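Side-chain contacts in ATP-dependent helicase FUN30 (PDB 5GN1), which is an ATP-dependent chromatin remodeller of the SNF2/RAD54 family that promotes DNA double-strand break resection and is required for heterochromatin organisation, represented here by its C-terminal ATPase part: residues Leu193-Thr196 / Ile197-Lys201; Met220-Thr224 / Leu225-Phe229; Ser348-Leu351 / Glu352-Tyr356. All blocks are in the same frame, centred on the assembly; numbering follows the deposited sequence.

Contact 1 (Leu193-Thr196 / Ile197-Lys201); sequences LLKT and IIVDK
K195 and D200 form a salt bridge five residues apart, with NZ of K195 3.1 Å from OD1 of D200 and about as far from its OD2; taken as a hydrogen bond to OD1 it is weak. The lysine chain runs out with CG anti to the backbone N (chi1 -169°) and bends only at its last torsion (chi4 -66°), which brings the ammonium in front of the two carboxylate oxygens. A water links the same carboxylate to T196, 2.7 Å from OG1 of T196 and donating a long bond to OD2 of D200.

In the backbone, I197 N and I198 N make ordinary helical bonds to L193 O and L194 O. The last turn of helix 185-200, packed on the parallel sheet of the C-terminal RecA-like lobe, then widens into a pi-type turn: K195 O accepts from both V199 N (2.9 Å) and D200 N (3.2 Å), and K201 N reaches T196 O at 2.8 Å.

The apolar contacts are at van der Waals distance. CG of L193 meets CD1 of I197 at 4.0 Å, near strand 275-278, and CG of K195 passes CG2 of V199 at 3.9 Å. The extended chain of K201 runs alongside T196, its CE 4.0 Å from CG2 of T196.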
# COMPACT_ATOMS: atom_id res chain seq x y z
N LEU A 193 -0.99 -6.39 -16.36
CA LEU A 193 0.07 -5.53 -16.87
C LEU A 193 1.44 -6.21 -16.81
O LEU A 193 2.24 -6.10 -17.75
CB LEU A 193 0.09 -4.22 -16.11
CG LEU A 193 1.00 -3.15 -16.70
CD1 LEU A 193 0.71 -2.94 -18.19
CD2 LEU A 193 0.87 -1.85 -15.94
N LEU A 194 1.72 -6.94 -15.72
CA LEU A 194 3.01 -7.62 -15.60
C LEU A 194 3.18 -8.70 -16.67
O LEU A 194 4.28 -8.89 -17.20
CB LEU A 194 3.17 -8.22 -14.20
CG LEU A 194 3.36 -7.21 -13.06
CD1 LEU A 194 3.54 -7.94 -11.76
CD2 LEU A 194 4.53 -6.27 -13.33
N LYS A 195 2.10 -9.43 -16.99
CA LYS A 195 2.19 -10.44 -18.04
C LYS A 195 2.55 -9.81 -19.39
O LYS A 195 3.40 -10.33 -20.12
CB LYS A 195 0.88 -11.22 -18.14
CG LYS A 195 1.04 -12.45 -19.03
CD LYS A 195 -0.26 -13.01 -19.55
CE LYS A 195 -0.02 -13.86 -20.81
NZ LYS A 195 0.46 -13.04 -21.97
N THR A 196 1.93 -8.68 -19.72
CA THR A 196 2.29 -7.98 -20.95
C THR A 196 3.77 -7.59 -20.95
O THR A 196 4.49 -7.86 -21.91
CB THR A 196 1.42 -6.73 -21.11
OG1 THR A 196 0.05 -7.13 -21.25
CG2 THR A 196 1.86 -5.95 -22.33
N ILE A 197 4.24 -6.95 -19.87
CA ILE A 197 5.60 -6.42 -19.83
C ILE A 197 6.62 -7.55 -19.85
O ILE A 197 7.62 -7.51 -20.58
CB ILE A 197 5.79 -5.54 -18.57
CG1 ILE A 197 4.96 -4.27 -18.65
CG2 ILE A 197 7.28 -5.23 -18.33
CD1 ILE A 197 4.92 -3.52 -17.32
N ILE A 198 6.40 -8.57 -19.02
CA ILE A 198 7.43 -9.56 -18.75
C ILE A 198 7.36 -10.73 -19.72
O ILE A 198 8.39 -11.17 -20.24
CB ILE A 198 7.34 -10.02 -17.28
CG1 ILE A 198 7.57 -8.84 -16.33
CG2 ILE A 198 8.37 -11.11 -16.99
CD1 ILE A 198 7.23 -9.15 -14.89
N VAL A 199 6.17 -11.24 -20.00
CA VAL A 199 6.05 -12.39 -20.89
C VAL A 199 6.00 -11.94 -22.35
O VAL A 199 6.76 -12.44 -23.18
CB VAL A 199 4.82 -13.24 -20.51
CG1 VAL A 199 4.80 -14.54 -21.32
CG2 VAL A 199 4.83 -13.54 -19.03
N ASP A 200 5.14 -10.97 -22.67
CA ASP A 200 4.96 -10.59 -24.07
C ASP A 200 6.06 -9.64 -24.56
O ASP A 200 6.59 -9.81 -25.66
CB ASP A 200 3.58 -9.96 -24.27
CG ASP A 200 2.45 -10.91 -23.91
OD1 ASP A 200 2.69 -12.14 -23.86
OD2 ASP A 200 1.31 -10.44 -23.70
N LYS A 201 6.42 -8.63 -23.76
CA LYS A 201 7.44 -7.67 -24.16
C LYS A 201 8.84 -8.09 -23.75
O LYS A 201 9.81 -7.53 -24.27
CB LYS A 201 7.13 -6.28 -23.57
CG LYS A 201 5.90 -5.61 -24.14
CD LYS A 201 5.71 -4.23 -23.53
CE LYS A 201 4.48 -3.53 -24.12
NZ LYS A 201 4.31 -2.17 -23.56
O HOH W 1 -1.09 -8.23 -23.45

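Contact 2 (Met220-Thr224 / Leu225-Phe229); sequences MVLST and LDYKF
Helix 212-224 ends where L225 N still bonds to V221 O (3.0 Å), while D226, at phi 65°, turns the chain out of the helix, and D226 N and Y227 N bond back to S223 O and L222 O. This is a Schellman motif, and it leads from the helix into strand 229-232, an outermost strand of the parallel sheet in the RecA-like lobe. The two closing bonds differ in shape. Y227 N lies 3.0 Å from L222 O with a fairly straight N-H...O angle of 161°, whereas D226 N approaches S223 O from above the carbonyl plane, at 3.1 Å and well off a lone pair.

L222 carries most of the side-chain contact. Its CB lies 3.8 Å from CD1 of F229, an approach oblique to the ring, and its CD1 sits 3.8 Å from CB of F229, so the leucine reaches both the ring and the root of the phenylalanine. The F229 ring is folded back toward the helix because CG stands between the backbone N and the carbonyl carbon (chi1 68°). The other methyl of L222, CD2, comes to the edge of the Y227 ring, near its plane, at 4.4 Å from CD2 of Y227. I256 of the neighbouring strand touches L222, Y227 and F229 alike. On another flank V221 and L225 lie side by side, CG1 of V221 3.9 Å from CD1 of L225, with I187 and K191 of helix 185-200 against them. The hydroxyl of T224 is hydrogen-bonded to W181. Within the turn, the carbonyl oxygen of L225 stands 3.9 Å above the Y227 ring, over its centre.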
# COMPACT_ATOMS: atom_id res chain seq x y z
N MET A 220 4.62 -11.35 -1.62
CA MET A 220 3.92 -12.63 -1.73
C MET A 220 3.21 -12.76 -3.07
O MET A 220 3.19 -13.85 -3.66
CB MET A 220 2.92 -12.80 -0.59
CG MET A 220 3.58 -12.86 0.77
SD MET A 220 2.47 -13.65 1.95
CE MET A 220 2.48 -15.34 1.33
N VAL A 221 2.63 -11.67 -3.57
CA VAL A 221 2.01 -11.67 -4.90
C VAL A 221 3.01 -12.09 -5.96
O VAL A 221 2.73 -12.97 -6.80
CB VAL A 221 1.42 -10.27 -5.21
CG1 VAL A 221 0.96 -10.16 -6.67
CG2 VAL A 221 0.27 -9.93 -4.26
N LEU A 222 4.20 -11.47 -5.96
CA LEU A 222 5.16 -11.75 -7.03
C LEU A 222 5.67 -13.19 -6.95
O LEU A 222 5.87 -13.83 -7.99
CB LEU A 222 6.31 -10.73 -7.00
CG LEU A 222 5.85 -9.28 -7.25
CD1 LEU A 222 7.00 -8.27 -7.24
CD2 LEU A 222 5.06 -9.17 -8.56
N SER A 223 5.83 -13.72 -5.73
CA SER A 223 6.22 -15.11 -5.56
C SER A 223 5.15 -16.06 -6.09
O SER A 223 5.46 -17.04 -6.77
CB SER A 223 6.51 -15.39 -4.08
OG SER A 223 6.82 -16.76 -3.87
N THR A 224 3.88 -15.77 -5.78
CA THR A 224 2.80 -16.57 -6.34
C THR A 224 2.83 -16.53 -7.87
O THR A 224 2.57 -17.54 -8.52
CB THR A 224 1.44 -16.07 -5.83
OG1 THR A 224 1.29 -16.43 -4.45
CG2 THR A 224 0.27 -16.65 -6.64
N LEU A 225 3.18 -15.38 -8.45
CA LEU A 225 3.16 -15.23 -9.90
C LEU A 225 4.45 -15.72 -10.55
O LEU A 225 4.59 -15.64 -11.77
CB LEU A 225 2.92 -13.76 -10.29
CG LEU A 225 1.54 -13.14 -10.01
CD1 LEU A 225 1.55 -11.63 -10.24
CD2 LEU A 225 0.42 -13.80 -10.85
N ASP A 226 5.40 -16.20 -9.73
CA ASP A 226 6.65 -16.78 -10.19
C ASP A 226 7.54 -15.76 -10.90
O ASP A 226 8.30 -16.11 -11.81
CB ASP A 226 6.40 -18.00 -11.09
CG ASP A 226 7.60 -18.91 -11.20
OD1 ASP A 226 8.39 -18.98 -10.22
OD2 ASP A 226 7.77 -19.56 -12.26
N TYR A 227 7.47 -14.50 -10.49
CA TYR A 227 8.37 -13.46 -10.98
C TYR A 227 9.43 -13.16 -9.92
O TYR A 227 9.08 -12.76 -8.80
CB TYR A 227 7.62 -12.17 -11.31
CG TYR A 227 6.57 -12.24 -12.40
CD1 TYR A 227 6.82 -12.88 -13.61
CD2 TYR A 227 5.34 -11.62 -12.23
CE1 TYR A 227 5.84 -12.91 -14.62
CE2 TYR A 227 4.38 -11.64 -13.22
CZ TYR A 227 4.63 -12.30 -14.41
OH TYR A 227 3.63 -12.30 -15.37
N LYS A 228 10.70 -13.31 -10.27
CA LYS A 228 11.77 -12.86 -9.38
C LYS A 228 11.74 -11.34 -9.25
O LYS A 228 11.39 -10.61 -10.18
CB LYS A 228 13.15 -13.30 -9.89
CG LYS A 228 13.36 -14.81 -9.98
CD LYS A 228 14.73 -15.13 -10.63
CE LYS A 228 14.85 -16.59 -11.07
NZ LYS A 228 16.11 -16.86 -11.86
N PHE A 229 12.14 -10.85 -8.08
CA PHE A 229 12.11 -9.42 -7.82
C PHE A 229 13.21 -9.05 -6.84
O PHE A 229 13.76 -9.91 -6.14
CB PHE A 229 10.74 -8.98 -7.27
CG PHE A 229 10.45 -9.51 -5.89
CD1 PHE A 229 9.88 -10.77 -5.72
CD2 PHE A 229 10.79 -8.77 -4.76
CE1 PHE A 229 9.65 -11.28 -4.46
CE2 PHE A 229 10.56 -9.26 -3.49
CZ PHE A 229 10.00 -10.52 -3.33

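Contact 3 (Ser348-Leu351 / Glu352-Tyr356); sequences SDML and EDIIY
Helix 345-359, the last helix of the modelled chain, carries this contact along one of its middle turns, where M350 and I354 meet one turn apart. Their side chains lie side by side and point the same way, CG of M350 3.8 Å from CD1 of I354. The methionine puts CG anti to the backbone N (chi1 167°) and turns its terminal methyl at chi3, and it is the methylene next to CB, not the sulfur, that touches the isoleucine.

Beneath them the helix is regular: E352 N, D353 N, I354 N and I355 N bond in turn to S348 O, D349 O, M350 O and L351 O at 2.9 to 3.0 Å. CG1 of I354 also lies close over M350 O, at 3.2 Å, since that branch is held beside its own backbone N (chi1 -66°). D353 does the same with its carboxylate, whose OD1 comes to 3.2 Å from D349 O; both are acceptors and no bond joins them.

The acidic side chains find their partners on other helices. D353 forms a salt bridge with K77, E352 is hydrogen-bonded through OE2 to H76, and D349 is hydrogen-bonded to S100. OD1 of D349 and OE1 of E352 stay 4.8 Å apart, not in contact, and each carboxylate has its own hydrogen-bond partner. The helix packs against three others: M350 and I354 on L322 of helix 315-322, S348 and E352 on S100 of helix 100-110, and I355 on I70 of helix 60-82.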
# COMPACT_ATOMS: atom_id res chain seq x y z
N SER A 348 -6.76 16.95 3.94
CA SER A 348 -7.60 15.88 4.40
C SER A 348 -9.03 16.41 4.60
O SER A 348 -10.00 15.73 4.25
CB SER A 348 -7.08 15.32 5.71
OG SER A 348 -5.93 14.60 5.48
N ASP A 349 -9.16 17.61 5.15
CA ASP A 349 -10.48 18.23 5.33
C ASP A 349 -11.17 18.41 3.98
O ASP A 349 -12.35 18.09 3.83
CB ASP A 349 -10.35 19.58 6.05
CG ASP A 349 -10.08 19.43 7.57
OD1 ASP A 349 -10.23 18.33 8.13
OD2 ASP A 349 -9.73 20.46 8.20
N MET A 350 -10.44 18.91 2.98
CA MET A 350 -11.02 19.12 1.66
C MET A 350 -11.45 17.80 1.00
O MET A 350 -12.53 17.72 0.39
CB MET A 350 -10.03 19.85 0.76
CG MET A 350 -10.42 19.83 -0.70
SD MET A 350 -8.98 19.88 -1.77
CE MET A 350 -8.31 18.24 -1.53
N LEU A 351 -10.62 16.76 1.10
CA LEU A 351 -11.00 15.47 0.54
C LEU A 351 -12.22 14.90 1.24
O LEU A 351 -13.11 14.34 0.59
CB LEU A 351 -9.82 14.50 0.59
CG LEU A 351 -8.80 14.78 -0.53
CD1 LEU A 351 -7.47 14.07 -0.30
CD2 LEU A 351 -9.41 14.36 -1.88
N GLU A 352 -12.28 15.03 2.57
CA GLU A 352 -13.45 14.53 3.29
C GLU A 352 -14.71 15.28 2.88
O GLU A 352 -15.79 14.68 2.76
CB GLU A 352 -13.23 14.62 4.80
CG GLU A 352 -14.30 13.87 5.57
CD GLU A 352 -14.28 14.12 7.06
OE1 GLU A 352 -13.75 15.17 7.50
OE2 GLU A 352 -14.79 13.26 7.79
N ASP A 353 -14.60 16.56 2.67
CA ASP A 353 -15.75 17.33 2.27
C ASP A 353 -16.25 16.87 0.88
O ASP A 353 -17.40 16.62 0.72
CB ASP A 353 -15.44 18.81 2.21
CG ASP A 353 -15.16 19.42 3.57
OD1 ASP A 353 -15.41 18.80 4.57
OD2 ASP A 353 -14.66 20.52 3.62
N ILE A 354 -15.35 16.74 -0.08
CA ILE A 354 -15.72 16.34 -1.44
C ILE A 354 -16.41 14.99 -1.43
O ILE A 354 -17.46 14.80 -2.05
CB ILE A 354 -14.47 16.33 -2.33
CG1 ILE A 354 -13.94 17.75 -2.48
CG2 ILE A 354 -14.76 15.69 -3.69
CD1 ILE A 354 -12.60 17.83 -3.09
N ILE A 355 -15.85 14.03 -0.70
CA ILE A 355 -16.47 12.72 -0.58
C ILE A 355 -17.87 12.84 0.02
O ILE A 355 -18.81 12.19 -0.44
CB ILE A 355 -15.57 11.79 0.26
CG1 ILE A 355 -14.36 11.38 -0.59
CG2 ILE A 355 -16.33 10.57 0.72
CD1 ILE A 355 -13.19 10.91 0.22
N TYR A 356 -18.02 13.69 1.03
CA TYR A 356 -19.31 13.86 1.69
C TYR A 356 -20.33 14.53 0.77
O TYR A 356 -21.49 14.10 0.71
CB TYR A 356 -19.13 14.67 2.98
CG TYR A 356 -20.40 14.79 3.80
CD1 TYR A 356 -20.86 13.72 4.57
CD2 TYR A 356 -21.12 15.98 3.82
CE1 TYR A 356 -22.01 13.83 5.33
CE2 TYR A 356 -22.28 16.10 4.58
CZ TYR A 356 -22.72 15.02 5.33
OH TYR A 356 -23.86 15.13 6.09

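Overall arrangement
Contacts 1 and 2 belong to one neighbourhood of the C-terminal RecA-like lobe: their centres are 14 Å apart and they touch directly. The Y227 ring lies against helix 185-200, with CE2 of Y227 3.8 Å from CB of L194 and OH of Y227 3.6 Å from CA of K195, while CD1 of L194 packs 3.7 Å from CD2 of L222. The Schellman turn of contact 2 is therefore held against the helix whose widened end is contact 1. Contact 3 stands apart on the C-terminal helix, its centre 37 Å from each of the others and, relative to contact 2, across the chain's centre; the nearest atoms of contacts 1 and 3 are about 24 Å apart.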